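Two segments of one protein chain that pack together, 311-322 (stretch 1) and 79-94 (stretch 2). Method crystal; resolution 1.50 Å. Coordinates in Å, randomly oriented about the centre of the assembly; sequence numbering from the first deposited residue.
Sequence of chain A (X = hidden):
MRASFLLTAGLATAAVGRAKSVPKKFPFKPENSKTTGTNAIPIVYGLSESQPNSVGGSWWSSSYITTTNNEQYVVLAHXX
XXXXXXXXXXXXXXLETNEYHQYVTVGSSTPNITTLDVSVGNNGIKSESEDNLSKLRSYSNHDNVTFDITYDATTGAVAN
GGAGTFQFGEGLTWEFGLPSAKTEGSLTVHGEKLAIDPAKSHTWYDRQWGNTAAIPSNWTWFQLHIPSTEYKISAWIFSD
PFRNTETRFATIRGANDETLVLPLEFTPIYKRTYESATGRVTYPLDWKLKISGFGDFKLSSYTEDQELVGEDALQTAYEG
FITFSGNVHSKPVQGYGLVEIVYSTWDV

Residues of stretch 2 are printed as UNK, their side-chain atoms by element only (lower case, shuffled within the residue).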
# COMPACT_ATOMS: atom_id res chain seq x y z
N GLU A 311 9.07 10.01 -14.34
CA GLU A 311 9.33 11.12 -15.25
C GLU A 311 8.37 12.28 -15.05
O GLU A 311 8.67 13.40 -15.47
CB GLU A 311 9.27 10.63 -16.70
CG GLU A 311 10.31 9.55 -17.00
CD GLU A 311 10.42 9.20 -18.47
OE1 GLU A 311 9.48 8.57 -19.01
OE2 GLU A 311 11.45 9.54 -19.09
N ASP A 312 7.22 12.05 -14.41
CA ASP A 312 6.26 13.12 -14.12
C ASP A 312 5.74 12.92 -12.70
O ASP A 312 6.21 12.03 -11.97
CB ASP A 312 5.14 13.15 -15.16
CG ASP A 312 4.25 11.92 -15.13
OD1 ASP A 312 4.43 11.07 -14.23
OD2 ASP A 312 3.36 11.81 -15.98
N ALA A 313 4.76 13.73 -12.31
CA ALA A 313 4.27 13.68 -10.93
C ALA A 313 3.58 12.35 -10.63
O ALA A 313 3.89 11.69 -9.63
CB ALA A 313 3.32 14.85 -10.67
N LEU A 314 2.65 11.93 -11.49
CA LEU A 314 1.88 10.73 -11.18
C LEU A 314 2.74 9.47 -11.15
O LEU A 314 2.38 8.51 -10.48
CB LEU A 314 0.74 10.56 -12.19
CG LEU A 314 -0.34 9.53 -11.82
CD1 LEU A 314 -1.05 9.97 -10.54
CD2 LEU A 314 -1.31 9.35 -12.96
N GLN A 315 3.88 9.47 -11.85
CA GLN A 315 4.76 8.31 -11.82
C GLN A 315 5.67 8.29 -10.60
O GLN A 315 6.38 7.30 -10.39
CB GLN A 315 5.63 8.27 -13.08
CG GLN A 315 4.87 8.03 -14.37
CD GLN A 315 5.75 8.22 -15.59
OE1 GLN A 315 6.97 8.27 -15.48
NE2 GLN A 315 5.12 8.33 -16.76
N THR A 316 5.67 9.35 -9.79
CA THR A 316 6.61 9.52 -8.68
C THR A 316 5.88 9.35 -7.36
O THR A 316 4.74 9.79 -7.22
CB THR A 316 7.26 10.91 -8.75
OG1 THR A 316 7.99 11.02 -9.98
CG2 THR A 316 8.21 11.15 -7.60
N ALA A 317 6.53 8.71 -6.38
CA ALA A 317 5.90 8.63 -5.07
C ALA A 317 6.94 8.38 -3.99
O ALA A 317 7.91 7.65 -4.22
CB ALA A 317 4.85 7.51 -5.02
N TYR A 318 6.73 8.98 -2.82
CA TYR A 318 7.41 8.51 -1.63
C TYR A 318 6.64 7.30 -1.11
O TYR A 318 5.45 7.41 -0.79
CB TYR A 318 7.51 9.60 -0.56
CG TYR A 318 8.56 9.26 0.47
CD1 TYR A 318 8.23 8.53 1.61
CD2 TYR A 318 9.89 9.63 0.29
CE1 TYR A 318 9.19 8.20 2.55
CE2 TYR A 318 10.86 9.30 1.23
CZ TYR A 318 10.51 8.58 2.35
OH TYR A 318 11.48 8.24 3.28
N GLU A 319 7.29 6.14 -1.07
CA GLU A 319 6.63 4.91 -0.63
C GLU A 319 7.54 4.29 0.42
O GLU A 319 8.42 3.48 0.10
CB GLU A 319 6.38 3.97 -1.79
CG GLU A 319 5.55 4.55 -2.88
CD GLU A 319 4.08 4.36 -2.64
OE1 GLU A 319 3.70 3.77 -1.60
OE2 GLU A 319 3.30 4.80 -3.51
N GLY A 320 7.32 4.66 1.68
CA GLY A 320 8.31 4.43 2.70
C GLY A 320 7.86 3.56 3.86
O GLY A 320 6.77 3.74 4.41
N PHE A 321 8.70 2.60 4.22
CA PHE A 321 8.53 1.89 5.48
C PHE A 321 8.64 2.87 6.63
O PHE A 321 9.52 3.74 6.64
CB PHE A 321 9.61 0.81 5.59
CG PHE A 321 9.49 -0.06 6.81
CD1 PHE A 321 8.34 -0.80 7.05
CD2 PHE A 321 10.54 -0.15 7.71
CE1 PHE A 321 8.24 -1.61 8.17
CE2 PHE A 321 10.45 -0.96 8.84
CZ PHE A 321 9.31 -1.70 9.07
N ILE A 322 7.74 2.74 7.61
CA ILE A 322 7.69 3.63 8.77
C ILE A 322 7.51 2.79 10.03
O ILE A 322 6.99 1.67 9.99
CB ILE A 322 6.56 4.68 8.67
CG1 ILE A 322 5.19 3.98 8.64
CG2 ILE A 322 6.74 5.59 7.45
CD1 ILE A 322 3.99 4.93 8.75
N UNK A 79 1.21 -1.55 -10.18
CA UNK A 79 0.84 -1.32 -11.57
C UNK A 79 -0.31 -0.32 -11.62
O UNK A 79 -1.29 -0.47 -10.90
c UNK A 79 -1.19 -2.01 -14.15
c UNK A 79 -1.50 -1.87 -15.50
o UNK A 79 -0.84 -2.03 -17.79
c UNK A 79 1.01 -2.74 -14.72
c UNK A 79 0.07 -2.44 -13.74
c UNK A 79 0.41 -2.61 -12.27
c UNK A 79 0.71 -2.60 -16.07
c UNK A 79 -0.55 -2.16 -16.45
N UNK A 80 -0.18 0.68 -12.49
CA UNK A 80 -1.23 1.69 -12.67
C UNK A 80 -1.66 1.72 -14.13
O UNK A 80 -0.82 1.87 -15.02
c UNK A 80 -2.94 3.96 -11.36
c UNK A 80 -1.81 4.17 -12.36
c UNK A 80 -0.75 3.07 -12.23
c UNK A 80 -1.22 5.55 -12.20
N UNK A 81 -2.96 1.59 -14.36
CA UNK A 81 -3.53 1.86 -15.68
C UNK A 81 -4.05 3.29 -15.71
O UNK A 81 -4.75 3.72 -14.79
o UNK A 81 -6.40 1.71 -17.44
o UNK A 81 -4.54 1.01 -18.39
c UNK A 81 -4.66 0.90 -16.03
c UNK A 81 -5.25 1.22 -17.39
N UNK A 82 -3.71 4.02 -16.77
CA UNK A 82 -4.08 5.42 -16.94
C UNK A 82 -4.36 5.66 -18.41
O UNK A 82 -3.80 4.95 -19.26
n UNK A 82 -3.75 8.49 -15.72
c UNK A 82 -2.95 6.33 -16.42
c UNK A 82 -3.19 7.80 -16.69
o UNK A 82 -2.85 8.30 -17.77
N UNK A 83 -5.23 6.61 -18.76
CA UNK A 83 -5.55 6.81 -20.18
C UNK A 83 -4.35 7.22 -21.03
O UNK A 83 -4.32 6.92 -22.23
c UNK A 83 -6.16 7.35 -17.88
c UNK A 83 -6.61 7.92 -20.14
c UNK A 83 -7.26 7.76 -18.82
N UNK A 84 -3.35 7.88 -20.44
CA UNK A 84 -2.20 8.35 -21.21
C UNK A 84 -1.11 7.29 -21.30
O UNK A 84 -0.46 7.15 -22.34
c UNK A 84 -1.66 9.65 -20.57
c UNK A 84 -0.51 10.21 -21.41
c UNK A 84 -2.78 10.67 -20.42
N UNK A 85 -0.90 6.53 -20.23
CA UNK A 85 0.16 5.53 -20.20
C UNK A 85 -0.17 4.55 -19.09
O UNK A 85 -1.07 4.77 -18.28
c UNK A 85 1.94 9.37 -17.94
c UNK A 85 1.54 6.16 -19.99
c UNK A 85 1.56 7.55 -16.43
c UNK A 85 1.86 8.48 -19.01
o UNK A 85 1.85 9.76 -15.58
c UNK A 85 1.48 6.68 -17.50
c UNK A 85 1.63 7.13 -18.81
c UNK A 85 1.78 8.89 -16.65
N UNK A 86 0.58 3.46 -19.05
CA UNK A 86 0.60 2.56 -17.91
C UNK A 86 1.97 2.62 -17.28
O UNK A 86 2.93 3.09 -17.88
c UNK A 86 0.28 1.12 -18.32
c UNK A 86 -0.98 1.04 -19.13
o UNK A 86 1.38 0.62 -19.10
N UNK A 87 2.09 2.09 -16.06
CA UNK A 87 3.43 1.87 -15.54
C UNK A 87 3.41 0.76 -14.52
O UNK A 87 2.37 0.41 -13.94
c UNK A 87 3.42 3.19 -12.49
o UNK A 87 1.76 5.71 -10.42
c UNK A 87 3.41 3.79 -13.75
c UNK A 87 2.31 5.08 -11.52
c UNK A 87 4.06 3.14 -14.95
c UNK A 87 2.86 3.83 -11.38
c UNK A 87 2.86 5.06 -13.85
c UNK A 87 2.31 5.71 -12.74
N UNK A 88 4.58 0.16 -14.35
CA UNK A 88 4.87 -0.71 -13.23
C UNK A 88 6.06 -0.11 -12.49
O UNK A 88 7.02 0.35 -13.12
c UNK A 88 5.20 -2.14 -13.68
c UNK A 88 4.64 -4.59 -10.81
c UNK A 88 5.94 -4.90 -10.44
c UNK A 88 6.76 -3.41 -12.16
c UNK A 88 7.01 -4.31 -11.12
c UNK A 88 4.40 -3.70 -11.86
c UNK A 88 5.46 -3.10 -12.54
N UNK A 89 5.99 -0.11 -11.16
CA UNK A 89 7.09 0.38 -10.36
C UNK A 89 7.26 -0.53 -9.15
O UNK A 89 6.31 -1.20 -8.71
c UNK A 89 5.62 2.14 -9.18
c UNK A 89 3.87 5.21 -7.93
n UNK A 89 4.58 6.25 -8.38
n UNK A 89 4.25 3.97 -8.23
c UNK A 89 5.43 3.65 -9.03
c UNK A 89 6.90 1.86 -9.95
n UNK A 89 2.79 5.41 -7.18
N UNK A 90 8.48 -0.60 -8.64
CA UNK A 90 8.79 -1.55 -7.58
C UNK A 90 10.02 -1.07 -6.83
O UNK A 90 10.86 -0.35 -7.37
c UNK A 90 9.03 -2.96 -8.13
N UNK A 91 10.15 -1.54 -5.58
CA UNK A 91 11.31 -1.18 -4.77
C UNK A 91 11.60 -2.29 -3.77
O UNK A 91 10.73 -3.11 -3.45
o UNK A 91 10.10 0.06 -3.03
c UNK A 91 11.10 0.15 -4.04
N UNK A 92 12.84 -2.30 -3.29
CA UNK A 92 13.23 -3.17 -2.18
C UNK A 92 13.98 -2.33 -1.16
O UNK A 92 14.73 -1.42 -1.52
c UNK A 92 14.13 -4.32 -2.64
c UNK A 92 13.48 -5.11 -3.77
o UNK A 92 15.38 -3.78 -3.10
N UNK A 93 13.75 -2.63 0.12
CA UNK A 93 14.43 -1.97 1.22
C UNK A 93 14.97 -3.05 2.15
O UNK A 93 14.21 -3.89 2.63
c UNK A 93 12.97 0.33 4.06
c UNK A 93 13.48 -1.04 1.99
c UNK A 93 15.14 0.67 2.83
c UNK A 93 14.06 -0.34 3.22
N UNK A 94 16.28 -3.02 2.37
CA UNK A 94 16.92 -3.90 3.35
C UNK A 94 16.83 -3.24 4.72
O UNK A 94 17.40 -2.16 4.94
n UNK A 94 19.90 -6.00 3.33
o UNK A 94 18.96 -5.03 5.11
c UNK A 94 19.10 -5.11 3.89
c UNK A 94 18.38 -4.15 2.95
O HOH W 1 2.47 8.29 -7.74
O HOH W 2 9.63 2.69 -2.30

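Position 79 has one carbon, then a six-carbon ring bearing an oxygen. It lies out of reach of stretch 1. It is Tyr-79.

Position 80 has four carbons, forked at the second. One branch end meets Leu-314. This is Leu-80, with its CD2 3.9 Å from Leu-314 CD2.

Position 81 has two carbons, the second carrying two oxygens. It is Asp-81 and touches nothing here.

Position 82 has two carbons, the second carrying one oxygen and one nitrogen, beside Leu-314. It is Asn-82. Its ND2 is 3.8 Å from Leu-314 CD2, and its OD1 accepts a hydrogen bond from position 84 N at 2.7 Å.

Position 83 has three carbons closing a ring onto the backbone nitrogen: Pro-83. Position 84 has one carbon carrying two more: Val-84. Both are out of reach.

Position 85 has one carbon, then a six-carbon ring bearing one oxygen, which meets the Asp-312 carboxylate. It is Tyr-85. Its OH donates to Asp-312 OD2 at 2.6 Å, near the ring plane. Gln-315 NE2 lies over one face, 3.4 Å from Tyr-85 CZ.

Position 86 has one carbon carrying an oxygen and a carbon. It points away and is Thr-86.

Position 87 has one carbon, then a six-carbon ring bearing one oxygen, beside Gln-315. It is Tyr-87. Its OH makes a weak hydrogen bond to Leu-314 O at 2.9 Å, and its CD2 is 3.6 Å from Gln-315 CG.

Position 88 has one carbon and a bare six-carbon ring: Phe-88, out of reach.

Position 89 has three carbons, a nitrogen, then a carbon with two nitrogens, reaching the carbonyl of Gln-315. It is Arg-89. NH1 donates weakly to Gln-315 O at 2.9 Å. NH2 donates to water 1, which donates to Leu-314 O and Thr-316 O. The salt bridge from Arg-89 NH2 to Glu-319 OE2 is long, 3.8 Å, and out of plane, so only charge acts.

Position 90 has one carbon: Ala-90, out of reach.

Position 91 has one carbon and one oxygen, reaching Glu-319 O through water 2. It is Ser-91.

Position 92 has one carbon bearing an oxygen and a carbon: Thr-92, out of reach.

Position 93 has four carbons, forked at the second, against Phe-321 CB. It is Leu-93, its CD2 3.7 Å from Phe-321 CB.

Position 94 has two carbons, the second carrying an oxygen and a nitrogen: Asn-94, out of reach.

Side chains of stretch 2 meet side chains and carbonyl oxygens of stretch 1. The axes of strands 86-94 and 317-322 approach to 9.1 Å, with N-to-C directions 28° apart. Alternate residues from 85 to 93 point toward stretch 1. Tyr-87 and Arg-89 make weak hydrogen bonds to Leu-314 O and Gln-315 O, two waters bridge the stretches, and Leu-93 and Phe-321 add an apolar contact.

Stretch 2 79-94: YLDNPVYTYFRASTLN
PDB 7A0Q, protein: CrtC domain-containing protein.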